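Local coordinates for dihydroorotase (Agrobacterium tumefaciens, PDB 2OGJ), which hydrolyses acetyl esters such as acetyl-(R)-mandelate in vitro and holds a pair of zinc ions in a TIM-barrel active site, at residues 184-187 and 188-192. Sequence-based numbering, arbitrary orientation.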
loop_
_atom_site.group_PDB
_atom_site.type_symbol
_atom_site.label_atom_id
_atom_site.label_comp_id
_atom_site.label_asym_id
_atom_site.label_seq_id
_atom_site.Cartn_x
_atom_site.Cartn_y
_atom_site.Cartn_z
ATOM N N GLY A 184 5.425 0.588 -11.350
ATOM C CA GLY A 184 5.219 1.708 -10.448
ATOM C C GLY A 184 6.428 2.268 -9.707
ATOM O O GLY A 184 7.309 2.883 -10.318
ATOM N N SER A 185 6.478 2.064 -8.391
ATOM C CA SER A 185 7.576 2.604 -7.600
ATOM C C SER A 185 8.693 1.676 -7.149
ATOM O O SER A 185 9.709 2.179 -6.676
ATOM C CB SER A 185 7.034 3.332 -6.357
ATOM O OG SER A 185 6.364 4.543 -6.679
ATOM N N TRP A 186 8.565 0.353 -7.283
ATOM C CA TRP A 186 9.669 -0.484 -6.791
ATOM C C TRP A 186 10.795 -0.880 -7.736
ATOM O O TRP A 186 11.555 -1.813 -7.447
ATOM C CB TRP A 186 9.153 -1.734 -6.045
ATOM C CG TRP A 186 8.521 -2.815 -6.846
ATOM C CD1 TRP A 186 7.651 -2.663 -7.875
ATOM C CD2 TRP A 186 8.621 -4.227 -6.605
ATOM N NE1 TRP A 186 7.189 -3.894 -8.297
ATOM C CE2 TRP A 186 7.771 -4.873 -7.533
ATOM C CE3 TRP A 186 9.339 -5.008 -5.698
ATOM C CZ2 TRP A 186 7.621 -6.263 -7.581
ATOM C CZ3 TRP A 186 9.189 -6.393 -5.746
ATOM C CH2 TRP A 186 8.335 -7.003 -6.683
ATOM N N GLY A 187 10.910 -0.144 -8.839
ATOM C CA GLY A 187 11.954 -0.344 -9.831
ATOM C C GLY A 187 12.606 -1.679 -10.174
ATOM O O GLY A 187 11.957 -2.578 -10.701
ATOM N N VAL A 188 13.905 -1.791 -9.889
ATOM C CA VAL A 188 14.704 -2.979 -10.212
ATOM C C VAL A 188 14.466 -4.303 -9.491
ATOM O O VAL A 188 14.845 -5.363 -10.013
ATOM C CB VAL A 188 16.231 -2.695 -10.069
ATOM C CG1 VAL A 188 16.767 -2.016 -11.315
ATOM C CG2 VAL A 188 16.489 -1.854 -8.826
ATOM N N THR A 189 13.877 -4.264 -8.300
ATOM C CA THR A 189 13.657 -5.498 -7.567
ATOM C C THR A 189 13.098 -6.594 -8.481
ATOM O O THR A 189 13.730 -7.641 -8.655
ATOM C CB THR A 189 12.712 -5.275 -6.365
ATOM O OG1 THR A 189 13.239 -4.239 -5.524
ATOM C CG2 THR A 189 12.570 -6.555 -5.554
ATOM N N PRO A 190 11.933 -6.353 -9.113
ATOM C CA PRO A 190 11.375 -7.386 -9.992
ATOM C C PRO A 190 12.323 -7.892 -11.078
ATOM O O PRO A 190 12.250 -9.060 -11.466
ATOM C CB PRO A 190 10.115 -6.726 -10.551
ATOM C CG PRO A 190 10.378 -5.252 -10.413
ATOM C CD PRO A 190 11.082 -5.150 -9.105
ATOM N N VAL A 191 13.213 -7.026 -11.563
ATOM C CA VAL A 191 14.177 -7.415 -12.594
ATOM C C VAL A 191 15.196 -8.377 -11.974
ATOM O O VAL A 191 15.591 -9.372 -12.604
ATOM C CB VAL A 191 14.958 -6.196 -13.168
ATOM C CG1 VAL A 191 15.830 -6.646 -14.317
ATOM C CG2 VAL A 191 14.015 -5.117 -13.631
ATOM N N LYS A 192 15.637 -8.083 -10.750
ATOM C CA LYS A 192 16.604 -8.964 -10.114
ATOM C C LYS A 192 15.924 -10.302 -9.884
ATOM O O LYS A 192 16.480 -11.354 -10.200
ATOM C CB LYS A 192 17.115 -8.375 -8.792
ATOM C CG LYS A 192 17.983 -7.112 -8.968
ATOM C CD LYS A 192 19.062 -6.968 -7.888
ATOM C CE LYS A 192 19.990 -8.221 -7.829
ATOM N NZ LYS A 192 20.639 -8.635 -9.143
#
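Pro190 lays its CD carbon over one face of the Trp186 indole, a CH-pi contact in which CD stands 3.6 Å from the centroid of the six-membered ring and 11° off the ring normal. CD sits over the middle of that ring, leaning towards the fusion bond, 3.6 Å from Trp186 CD2, while Pro190 CB comes nearest to CZ2. Thr189 meets the same six-membered ring obliquely, its CB 3.4 Å from Trp186 CE3 and its methyl CG2 3.4 Å from Trp186 CZ3. Both carbons lie along the CE3-CZ3 side; CG2, anti to the backbone N, is thereby placed beside CZ3, and the Thr189 side chain crosses that of Trp186 at about a right angle. Trp186 CG lies between its own backbone N and carbonyl carbon (chi1 71°), which carries the ring towards the first turn of helix 189-201. The backbone between them is a type II' beta turn from Trp186 to Thr189, closed by a weak hydrogen bond from Thr189 N to Trp186 O (3.5 Å, 145° at the hydrogen). Gly187, at the second position, has the positive phi of this turn class. The turn leads from the loop after helix 180-183 into helix 189-201, within the amidohydrolase TIM-barrel domain. Farther out, Leu149 O accepts a hydrogen bond from Trp186 NE1, and Leu149 also packs on Pro190. On a third subunit, Ser185 packs against Trp186 and Pro213 against Thr189.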